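Local coordinates for Sca-family protein (Rickettsia rickettsii, PDB 4LQ8) that is of uncertain molecular function but probably acts in contacts with host-cell proteins, this chain being the N-terminal head domain of the surface cell antigen Sca4, at residues 190-195 against 230-235; 226-231 against 312-317. One frame throughout, in Å; residues are numbered along the deposited sequence.

Interaction 1: residues 190-195 against 230-235; sequences GDELCT and LDQADG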
loop_
_atom_site.group_PDB
_atom_site.type_symbol
_atom_site.label_atom_id
_atom_site.label_comp_id
_atom_site.label_asym_id
_atom_site.label_seq_id
_atom_site.Cartn_x
_atom_site.Cartn_y
_atom_site.Cartn_z
ATOM N N GLY A 190 -18.932 3.207 20.695
ATOM C CA GLY A 190 -17.947 4.014 21.410
ATOM C C GLY A 190 -16.836 3.221 22.072
ATOM O O GLY A 190 -16.081 3.783 22.866
ATOM N N ASP A 191 -16.716 1.914 21.748
ATOM C CA ASP A 191 -15.663 1.058 22.294
ATOM C C ASP A 191 -14.449 1.078 21.379
ATOM O O ASP A 191 -14.588 1.099 20.153
ATOM C CB ASP A 191 -16.151 -0.375 22.516
ATOM C CG ASP A 191 -17.295 -0.497 23.505
ATOM O OD1 ASP A 191 -17.105 -0.125 24.681
ATOM O OD2 ASP A 191 -18.368 -0.983 23.106
ATOM N N GLU A 192 -13.258 1.102 21.984
ATOM C CA GLU A 192 -11.985 1.158 21.271
ATOM C C GLU A 192 -11.639 -0.151 20.521
ATOM O O GLU A 192 -11.487 -1.203 21.142
ATOM C CB GLU A 192 -10.880 1.556 22.261
ATOM C CG GLU A 192 -9.458 1.482 21.727
ATOM C CD GLU A 192 -8.379 1.678 22.773
ATOM O OE1 GLU A 192 -8.676 2.240 23.853
ATOM O OE2 GLU A 192 -7.225 1.271 22.508
ATOM N N LEU A 193 -11.480 -0.055 19.193
ATOM C CA LEU A 193 -11.054 -1.155 18.327
ATOM C C LEU A 193 -9.541 -1.307 18.497
ATOM O O LEU A 193 -9.044 -2.433 18.605
ATOM C CB LEU A 193 -11.382 -0.845 16.849
ATOM C CG LEU A 193 -12.577 -1.562 16.236
ATOM C CD1 LEU A 193 -13.845 -1.026 16.771
ATOM C CD2 LEU A 193 -12.619 -1.363 14.755
ATOM N N CYS A 194 -8.825 -0.155 18.554
ATOM C CA CYS A 194 -7.371 -0.032 18.724
ATOM C C CYS A 194 -7.025 1.448 18.872
ATOM O O CYS A 194 -7.864 2.312 18.608
ATOM C CB CYS A 194 -6.645 -0.629 17.521
ATOM S SG CYS A 194 -6.744 0.406 16.042
ATOM N N THR A 195 -5.774 1.737 19.243
ATOM C CA THR A 195 -5.226 3.078 19.264
ATOM C C THR A 195 -4.035 3.026 18.317
ATOM O O THR A 195 -3.253 2.077 18.376
ATOM C CB THR A 195 -4.897 3.583 20.682
ATOM O OG1 THR A 195 -6.070 3.477 21.486
ATOM C CG2 THR A 195 -4.427 5.047 20.685
ATOM N N LEU A 230 -5.933 -7.935 16.417
ATOM C CA LEU A 230 -6.630 -7.073 17.363
ATOM C C LEU A 230 -7.424 -7.921 18.340
ATOM O O LEU A 230 -7.954 -8.971 17.959
ATOM C CB LEU A 230 -7.509 -6.051 16.620
ATOM C CG LEU A 230 -6.733 -5.009 15.783
ATOM C CD1 LEU A 230 -6.434 -5.549 14.365
ATOM C CD2 LEU A 230 -7.492 -3.725 15.679
ATOM N N ASP A 231 -7.440 -7.503 19.613
ATOM C CA ASP A 231 -8.125 -8.223 20.685
ATOM C C ASP A 231 -8.944 -7.273 21.574
ATOM O O ASP A 231 -9.102 -7.530 22.764
ATOM C CB ASP A 231 -7.105 -9.044 21.513
ATOM C CG ASP A 231 -5.998 -8.258 22.233
ATOM O OD1 ASP A 231 -5.882 -7.025 22.003
ATOM O OD2 ASP A 231 -5.234 -8.880 23.002
ATOM N N GLN A 232 -9.456 -6.169 21.003
ATOM C CA GLN A 232 -10.247 -5.210 21.781
ATOM C C GLN A 232 -11.729 -5.250 21.348
ATOM O O GLN A 232 -12.300 -6.337 21.369
ATOM C CB GLN A 232 -9.609 -3.816 21.753
ATOM C CG GLN A 232 -8.255 -3.789 22.456
ATOM C CD GLN A 232 -7.460 -2.577 22.071
ATOM O OE1 GLN A 232 -7.655 -1.481 22.599
ATOM N NE2 GLN A 232 -6.570 -2.738 21.107
ATOM N N ALA A 233 -12.354 -4.118 20.973
ATOM C CA ALA A 233 -13.761 -4.108 20.538
ATOM C C ALA A 233 -13.955 -4.777 19.180
ATOM O O ALA A 233 -13.021 -4.878 18.381
ATOM C CB ALA A 233 -14.291 -2.687 20.474
ATOM N N ASP A 234 -15.184 -5.232 18.937
ATOM C CA ASP A 234 -15.616 -5.877 17.701
ATOM C C ASP A 234 -15.784 -4.840 16.592
ATOM O O ASP A 234 -16.036 -3.664 16.884
ATOM C CB ASP A 234 -16.973 -6.575 17.925
ATOM C CG ASP A 234 -16.965 -7.823 18.803
ATOM O OD1 ASP A 234 -15.868 -8.258 19.221
ATOM O OD2 ASP A 234 -18.052 -8.382 19.038
ATOM N N GLY A 235 -15.676 -5.284 15.341
ATOM C CA GLY A 235 -15.904 -4.425 14.191
ATOM C C GLY A 235 -14.908 -4.510 13.053
ATOM O O GLY A 235 -14.040 -5.384 13.020
HETATM O O HOH W 1 -10.046 -4.970 18.382
#

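Interaction 2: residues 226-231 against 312-317; sequences FPIKLD and KEMMKE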
loop_
_atom_site.group_PDB
_atom_site.type_symbol
_atom_site.label_atom_id
_atom_site.label_comp_id
_atom_site.label_asym_id
_atom_site.label_seq_id
_atom_site.Cartn_x
_atom_site.Cartn_y
_atom_site.Cartn_z
ATOM N N PHE A 226 0.848 -0.113 12.789
ATOM C CA PHE A 226 -0.398 -0.791 12.401
ATOM C C PHE A 226 -0.580 -2.116 13.142
ATOM O O PHE A 226 0.370 -2.897 13.192
ATOM C CB PHE A 226 -0.464 -1.019 10.886
ATOM C CG PHE A 226 -0.432 0.228 10.038
ATOM C CD1 PHE A 226 -1.605 0.941 9.768
ATOM C CD2 PHE A 226 0.763 0.678 9.481
ATOM C CE1 PHE A 226 -1.572 2.096 8.978
ATOM C CE2 PHE A 226 0.795 1.834 8.705
ATOM C CZ PHE A 226 -0.374 2.525 8.440
ATOM N N PRO A 227 -1.762 -2.378 13.756
ATOM C CA PRO A 227 -1.933 -3.658 14.462
ATOM C C PRO A 227 -2.021 -4.827 13.475
ATOM O O PRO A 227 -2.438 -4.639 12.332
ATOM C CB PRO A 227 -3.231 -3.456 15.268
ATOM C CG PRO A 227 -3.993 -2.438 14.506
ATOM C CD PRO A 227 -3.000 -1.565 13.791
ATOM N N ILE A 228 -1.522 -5.995 13.884
ATOM C CA ILE A 228 -1.555 -7.219 13.066
ATOM C C ILE A 228 -2.782 -7.986 13.492
ATOM O O ILE A 228 -3.656 -8.242 12.671
ATOM C CB ILE A 228 -0.243 -8.064 13.189
ATOM C CG1 ILE A 228 1.024 -7.221 12.876
ATOM C CG2 ILE A 228 -0.296 -9.340 12.339
ATOM C CD1 ILE A 228 1.030 -6.514 11.503
ATOM N N LYS A 229 -2.876 -8.283 14.786
ATOM C CA LYS A 229 -3.996 -8.984 15.394
ATOM C C LYS A 229 -4.617 -8.098 16.471
ATOM O O LYS A 229 -3.909 -7.510 17.289
ATOM C CB LYS A 229 -3.560 -10.353 15.937
ATOM C CG LYS A 229 -3.320 -11.342 14.790
ATOM C CD LYS A 229 -3.082 -12.762 15.259
ATOM C CE LYS A 229 -2.759 -13.681 14.104
ATOM N NZ LYS A 229 -1.368 -13.472 13.617
ATOM N N LEU A 230 -5.933 -7.935 16.417
ATOM C CA LEU A 230 -6.630 -7.073 17.363
ATOM C C LEU A 230 -7.424 -7.921 18.340
ATOM O O LEU A 230 -7.954 -8.971 17.959
ATOM C CB LEU A 230 -7.509 -6.051 16.620
ATOM C CG LEU A 230 -6.733 -5.009 15.783
ATOM C CD1 LEU A 230 -6.434 -5.549 14.365
ATOM C CD2 LEU A 230 -7.492 -3.725 15.679
ATOM N N ASP A 231 -7.440 -7.503 19.613
ATOM C CA ASP A 231 -8.125 -8.223 20.685
ATOM C C ASP A 231 -8.944 -7.273 21.574
ATOM O O ASP A 231 -9.102 -7.530 22.764
ATOM C CB ASP A 231 -7.105 -9.044 21.513
ATOM C CG ASP A 231 -5.998 -8.258 22.233
ATOM O OD1 ASP A 231 -5.882 -7.025 22.003
ATOM O OD2 ASP A 231 -5.234 -8.880 23.002
ATOM N N LYS A 312 6.316 -6.466 6.064
ATOM C CA LYS A 312 6.445 -7.928 6.001
ATOM C C LYS A 312 5.463 -8.636 6.955
ATOM O O LYS A 312 4.869 -9.630 6.565
ATOM C CB LYS A 312 7.904 -8.383 6.274
ATOM C CG LYS A 312 8.941 -7.826 5.263
ATOM C CD LYS A 312 8.731 -8.233 3.783
ATOM C CE LYS A 312 9.607 -7.424 2.817
ATOM N NZ LYS A 312 9.661 -8.018 1.447
ATOM N N GLU A 313 5.273 -8.124 8.179
ATOM C CA GLU A 313 4.309 -8.696 9.139
ATOM C C GLU A 313 2.871 -8.593 8.593
ATOM O O GLU A 313 2.096 -9.547 8.723
ATOM C CB GLU A 313 4.339 -7.937 10.466
ATOM C CG GLU A 313 5.343 -8.415 11.485
ATOM C CD GLU A 313 5.467 -7.486 12.685
ATOM O OE1 GLU A 313 4.481 -6.783 13.014
ATOM O OE2 GLU A 313 6.567 -7.448 13.285
ATOM N N MET A 314 2.516 -7.420 8.008
ATOM C CA MET A 314 1.189 -7.174 7.425
ATOM C C MET A 314 1.000 -8.034 6.196
ATOM O O MET A 314 -0.050 -8.645 6.056
ATOM C CB MET A 314 0.983 -5.682 7.103
ATOM C CG MET A 314 0.925 -4.822 8.339
ATOM S SD MET A 314 0.738 -3.076 7.951
ATOM C CE MET A 314 -1.077 -2.951 7.916
ATOM N N MET A 315 2.021 -8.131 5.331
ATOM C CA MET A 315 1.957 -8.994 4.138
ATOM C C MET A 315 1.687 -10.450 4.558
ATOM O O MET A 315 0.765 -11.069 4.031
ATOM C CB MET A 315 3.229 -8.881 3.279
ATOM C CG MET A 315 3.194 -7.703 2.304
ATOM S SD MET A 315 1.733 -7.623 1.189
ATOM C CE MET A 315 1.985 -9.134 0.230
ATOM N N LYS A 316 2.419 -10.946 5.570
ATOM C CA LYS A 316 2.230 -12.292 6.133
ATOM C C LYS A 316 0.776 -12.546 6.631
ATOM O O LYS A 316 0.196 -13.565 6.281
ATOM C CB LYS A 316 3.252 -12.570 7.249
ATOM C CG LYS A 316 3.262 -14.015 7.787
ATOM C CD LYS A 316 3.715 -15.041 6.742
ATOM C CE LYS A 316 3.288 -16.458 7.075
ATOM N NZ LYS A 316 3.597 -17.409 5.968
ATOM N N GLU A 317 0.198 -11.624 7.411
ATOM C CA GLU A 317 -1.173 -11.741 7.934
ATOM C C GLU A 317 -2.223 -11.699 6.797
ATOM O O GLU A 317 -3.159 -12.502 6.801
ATOM C CB GLU A 317 -1.433 -10.660 9.007
ATOM C CG GLU A 317 -2.794 -10.702 9.692
ATOM C CD GLU A 317 -3.119 -11.905 10.555
ATOM O OE1 GLU A 317 -2.212 -12.727 10.813
ATOM O OE2 GLU A 317 -4.294 -12.030 10.974
HETATM O O HOH W 2 -5.514 -9.811 11.711
#

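Interaction 1: residues 190-195 against 230-235
Water 1 is the best-held polar atom here, gripped by three backbone groups. It donates to Leu193 O at 2.7 Å and to Ala233 O at 3.0 Å, and accepts from Gln232 N at 2.9 Å. By taking up one N-H and two carbonyls it bridges two segments that are not paired as strands. Their one direct backbone bond runs from Ala233 N to Glu192 O, 3.0 Å long and fairly straight at 159°, with the donor 28° above the carbonyl plane. Beside it the methyl of Ala233 packs on Asp191, CB to CB 3.6 Å. Leu193 spreads its two methyls along residues 233-235, CD1 within 3.4 Å of Asp234 O and CD2 toward Gly235, while the side chain also touches Met237 and Pro271. Farther along, Leu230 lays CD2 against Cys194 CB at 3.7 Å. Glu192, with CG anti to the backbone N and extended beyond it, accepts at OE2 from Thr195 OG1, 2.7 Å away and above the carboxylate plane. Asp234 turns away and pairs with Lys270. Two residues, Leu193 and Cys194, stand against the single Val185 of strand 180-186, each bonded to it through the backbone: a classic beta bulge, set at the start of strand 192-201, an inner strand of the antiparallel sheet, where the connection from strand 215-224 to strand 236-245 of the mixed sheet passes it.

Interaction 2: residues 226-231 against 312-317
Met314 and Phe226 cross obliquely, and the sulfur sets their relation: SD lies 4.8 Å from the centroid of the Phe226 ring, 45° off its normal, an oblique Met-aromatic contact. The bend at the end of the methionine chain carries the terminal methyl back toward the root of the phenylalanine, where CE touches Phe226 CB at 3.6 Å. The ring itself leads away from the helix, to Leu239, Met241 and Phe259.

Ile228 is the central apolar piece: its CG1-CD1 arm lies against Glu313 and Met314, while the CG2 methyl turns to Glu317. CD1 meets Met314 CG at 3.6 Å as the two chains cross obliquely. The Ile228 and Glu313 side chains cross at about a right angle, CG1 coming within 3.5 Å of Glu313 OE1. On the other flank CG2 lies 3.8 Å from Glu317 CB, the two side chains sliding past each other in opposite directions. One isoleucine thus rests on residues i, i+1 and i+4 of helix 308-320, which covers strands 258-265 and 271-277 of the mixed sheet, Met314 reaching Ala261 and Leu273 beneath it. The loop joining strands 215-224 and 236-245 is in this way laid against the helix.

Glu317 leaves the backbone with CG anti to N and then bends at chi2 (65°), turning its carboxylate toward the loop. Lys229, bent at chi4, crosses it obliquely and forms a salt bridge, NZ to OE1 3.0 Å, with the ammonium 44° above the carboxylate plane. The second oxygen, Glu317 OE2, accepts from water 2 at 2.6 Å and from Asn321; the same water donates to Ile228 O, also at 2.6 Å.

How the interactions relate
A single connection, residues 226-235, serves both contacts: its earlier part lies on helix 308-320, its later part on the bulged start of strand 192-201. Leu230 and Asp231 belong to both segments, yet Leu230 touches the partner segment in interaction 1 alone. Interaction 2 lies about 14 Å from the centre of the chain and interaction 1 about 23 Å, measured between centres. Both are partly buried, but the chemistry differs. The outer contact combines backbone groups and a bridging water with apolar packing of Leu193, Ala233 and Leu230, the inner one apolar side chains with a salt bridge between the buried Glu317 and the exposed Lys229. Packing of Cys194 SG on Pro227 CG, 4.2 Å, joins the two.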